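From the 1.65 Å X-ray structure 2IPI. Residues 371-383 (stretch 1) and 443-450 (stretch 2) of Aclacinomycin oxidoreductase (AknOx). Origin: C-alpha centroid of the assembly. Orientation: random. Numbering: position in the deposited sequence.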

# COMPACT_ATOMS: atom_id res chain seq x y z
N PRO A 371 20.29 1.48 -6.93
CA PRO A 371 20.07 2.91 -6.63
C PRO A 371 19.77 3.73 -7.89
O PRO A 371 20.00 3.25 -9.00
CB PRO A 371 21.42 3.34 -6.06
CG PRO A 371 22.03 2.09 -5.53
CD PRO A 371 21.63 1.04 -6.52
N TRP A 372 19.26 4.95 -7.75
CA TRP A 372 19.09 5.86 -8.87
C TRP A 372 20.42 6.05 -9.61
O TRP A 372 21.48 5.77 -9.04
CB TRP A 372 18.60 7.21 -8.40
CG TRP A 372 17.31 7.31 -7.67
CD1 TRP A 372 17.12 7.69 -6.36
CD2 TRP A 372 16.01 7.05 -8.19
NE1 TRP A 372 15.78 7.67 -6.06
CE2 TRP A 372 15.08 7.27 -7.16
CE3 TRP A 372 15.56 6.63 -9.45
CZ2 TRP A 372 13.70 7.10 -7.34
CZ3 TRP A 372 14.20 6.46 -9.62
CH2 TRP A 372 13.30 6.69 -8.58
N THR A 373 20.39 6.54 -10.85
CA THR A 373 21.62 6.85 -11.56
C THR A 373 22.10 8.26 -11.20
O THR A 373 21.38 8.99 -10.54
CB THR A 373 21.44 6.74 -13.08
OG1 THR A 373 22.63 7.20 -13.72
CG2 THR A 373 20.33 7.61 -13.64
N ALA A 374 23.29 8.62 -11.69
CA ALA A 374 23.75 10.01 -11.63
C ALA A 374 22.70 10.96 -12.21
O ALA A 374 22.37 11.99 -11.64
CB ALA A 374 25.06 10.20 -12.37
N ALA A 375 22.17 10.58 -13.37
CA ALA A 375 21.22 11.43 -14.10
C ALA A 375 19.87 11.50 -13.41
O ALA A 375 19.26 12.57 -13.32
CB ALA A 375 21.07 10.90 -15.52
N GLN A 376 19.38 10.36 -12.91
CA GLN A 376 18.08 10.36 -12.22
C GLN A 376 18.15 11.23 -10.97
O GLN A 376 17.26 12.04 -10.71
CB GLN A 376 17.65 8.93 -11.90
CG GLN A 376 17.13 8.16 -13.11
CD GLN A 376 17.06 6.66 -12.87
OE1 GLN A 376 16.02 6.05 -13.19
NE2 GLN A 376 18.12 6.07 -12.34
N ALA A 377 19.21 11.10 -10.19
CA ALA A 377 19.40 11.95 -9.01
C ALA A 377 19.29 13.43 -9.38
O ALA A 377 18.75 14.22 -8.61
CB ALA A 377 20.74 11.66 -8.37
N ALA A 378 19.79 13.73 -10.58
CA ALA A 378 19.85 15.11 -11.05
C ALA A 378 18.49 15.60 -11.53
O ALA A 378 18.19 16.79 -11.37
CB ALA A 378 20.88 15.25 -12.15
N THR A 379 17.70 14.71 -12.11
CA THR A 379 16.31 14.94 -12.50
C THR A 379 15.51 15.31 -11.26
O THR A 379 14.73 16.27 -11.24
CB THR A 379 15.69 13.69 -13.16
OG1 THR A 379 16.28 13.46 -14.45
CG2 THR A 379 14.20 13.87 -13.39
N LEU A 380 15.75 14.53 -10.21
CA LEU A 380 15.17 14.70 -8.90
C LEU A 380 15.47 16.11 -8.37
O LEU A 380 14.55 16.88 -8.10
CB LEU A 380 15.74 13.66 -7.93
CG LEU A 380 14.75 12.67 -7.29
CD1 LEU A 380 13.42 12.67 -8.01
CD2 LEU A 380 15.34 11.27 -7.28
N TYR A 381 16.74 16.45 -8.24
CA TYR A 381 17.08 17.76 -7.70
C TYR A 381 16.45 18.89 -8.50
O TYR A 381 15.84 19.79 -7.92
CB TYR A 381 18.61 17.95 -7.62
CG TYR A 381 19.00 19.26 -6.97
CD1 TYR A 381 19.13 19.32 -5.58
CD2 TYR A 381 19.25 20.42 -7.69
CE1 TYR A 381 19.49 20.50 -4.96
CE2 TYR A 381 19.61 21.60 -7.07
CZ TYR A 381 19.73 21.63 -5.70
OH TYR A 381 20.09 22.80 -5.05
N ARG A 382 16.59 18.92 -9.82
CA ARG A 382 16.08 20.07 -10.58
C ARG A 382 14.58 20.25 -10.40
O ARG A 382 14.05 21.36 -10.23
CB ARG A 382 16.39 19.93 -12.06
CG ARG A 382 16.37 21.23 -12.85
CD ARG A 382 16.52 20.91 -14.34
NE ARG A 382 17.36 19.72 -14.55
CZ ARG A 382 16.98 18.62 -15.18
NH1 ARG A 382 15.76 18.54 -15.67
NH2 ARG A 382 17.77 17.57 -15.34
N HIS A 383 13.85 19.14 -10.48
CA HIS A 383 12.39 19.26 -10.35
C HIS A 383 11.98 19.55 -8.92
O HIS A 383 10.92 20.14 -8.65
CB HIS A 383 11.73 17.98 -10.83
CG HIS A 383 11.26 18.09 -12.25
ND1 HIS A 383 12.03 17.69 -13.33
CD2 HIS A 383 10.11 18.58 -12.77
CE1 HIS A 383 11.36 17.92 -14.44
NE2 HIS A 383 10.19 18.46 -14.14
N GLU A 443 5.54 14.83 -15.32
CA GLU A 443 6.86 15.24 -15.77
C GLU A 443 8.00 14.66 -14.96
O GLU A 443 8.96 14.16 -15.55
CB GLU A 443 6.95 16.78 -15.73
CG GLU A 443 6.44 17.47 -16.98
CD GLU A 443 5.78 18.80 -16.66
OE1 GLU A 443 5.04 19.34 -17.52
OE2 GLU A 443 5.99 19.31 -15.53
N ILE A 444 7.98 14.70 -13.62
CA ILE A 444 9.10 14.12 -12.88
C ILE A 444 9.28 12.62 -13.12
O ILE A 444 10.39 12.11 -13.25
CB ILE A 444 8.98 14.26 -11.34
CG1 ILE A 444 7.82 15.11 -10.86
CG2 ILE A 444 10.32 14.72 -10.77
CD1 ILE A 444 7.50 14.96 -9.39
N TYR A 445 8.14 11.94 -13.17
CA TYR A 445 8.13 10.50 -13.35
C TYR A 445 8.70 10.05 -14.69
O TYR A 445 9.62 9.22 -14.73
CB TYR A 445 6.69 9.98 -13.22
CG TYR A 445 6.59 8.50 -12.92
CD1 TYR A 445 6.22 7.59 -13.90
CD2 TYR A 445 6.84 8.02 -11.64
CE1 TYR A 445 6.12 6.23 -13.62
CE2 TYR A 445 6.75 6.67 -11.36
CZ TYR A 445 6.39 5.79 -12.35
OH TYR A 445 6.29 4.45 -12.06
N ARG A 446 8.16 10.59 -15.78
CA ARG A 446 8.61 10.22 -17.12
C ARG A 446 10.09 10.53 -17.31
O ARG A 446 10.85 9.83 -17.98
CB ARG A 446 7.78 10.96 -18.18
N GLU A 447 10.51 11.63 -16.69
CA GLU A 447 11.91 12.05 -16.84
C GLU A 447 12.84 11.15 -16.07
O GLU A 447 13.92 10.80 -16.58
CB GLU A 447 12.01 13.50 -16.39
CG GLU A 447 13.07 14.33 -17.10
CD GLU A 447 13.25 15.65 -16.37
OE1 GLU A 447 12.45 16.57 -16.64
OE2 GLU A 447 14.18 15.71 -15.53
N ILE A 448 12.53 10.72 -14.83
CA ILE A 448 13.53 9.79 -14.30
C ILE A 448 13.36 8.39 -14.89
O ILE A 448 14.25 7.55 -14.72
CB ILE A 448 13.58 9.68 -12.77
CG1 ILE A 448 13.09 8.32 -12.25
CG2 ILE A 448 12.87 10.84 -12.07
CD1 ILE A 448 11.99 8.48 -11.25
N PHE A 449 12.26 8.07 -15.58
CA PHE A 449 12.19 6.71 -16.13
C PHE A 449 12.24 6.75 -17.66
O PHE A 449 11.92 5.78 -18.34
CB PHE A 449 10.94 5.98 -15.64
CG PHE A 449 11.09 5.58 -14.17
CD1 PHE A 449 12.12 4.74 -13.79
CD2 PHE A 449 10.21 6.07 -13.22
CE1 PHE A 449 12.28 4.36 -12.47
CE2 PHE A 449 10.35 5.70 -11.89
CZ PHE A 449 11.39 4.86 -11.54
N ALA A 450 12.66 7.92 -18.11
CA ALA A 450 12.77 8.32 -19.50
C ALA A 450 13.57 7.34 -20.34
O ALA A 450 13.25 7.16 -21.52
CB ALA A 450 13.41 9.71 -19.58
O HOH W 1 16.43 11.29 -15.47

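Two helices, 374-383 and 443-448, pack nearly antiparallel at 164°, with axes 9.5 Å apart at closest approach, so residues late in one meet residues early in the other. Between them the stretches bury 521 Å².

Stretch 2 opens with Glu443, exposed, which has its CA-to-CB bond sideways to stretch 1 and only a small area covered, beside the His383 ring. Ile444 does more. Its CG2 packs 3.6 Å from CB of His383, and the imidazole ring sets one face over the backbone at Ile444; a branched side chain covers this buried spot without needing a polar partner. Tyr445 directs its CA-to-CB bond away from stretch 1; the side chain of Arg446 is not modelled beyond CB, so nothing is read from it.

One turn on from Glu443, Glu447 points toward stretch 1 and supplies the charged part of the contact. Its OE2 forms a salt bridge with Arg382 NH1 at 3.2 Å, a weak hydrogen bond by its angle, and that oxygen's position is not fully certain. The long arginine side chain suits an exposed site, reaching in from a CB set sideways. A water adds a second polar link: it donates to Glu447 O at 2.8 Å and lies 2.4 Å from Thr379 OG1. Threonine suits this buried place by offering both a hydroxyl and a methyl: Thr379 OG1 meets the water while Thr379 CG2 sits 3.6 Å from Ile448 CG2.

Ile448 is the apolar centre, with the largest covered area of any residue here. Its CA lies 5.0 Å from CA of Gln376, a close backbone approach, and its CG1 meets Trp372 CZ3 at 3.4 Å. Phe449, where the chain leaves helical geometry, extends this patch: its CZ lies 3.8 Å from Trp372 CZ3, near the indole plane at the ring edge, and the two rings meet obliquely. Ala450 makes no contact.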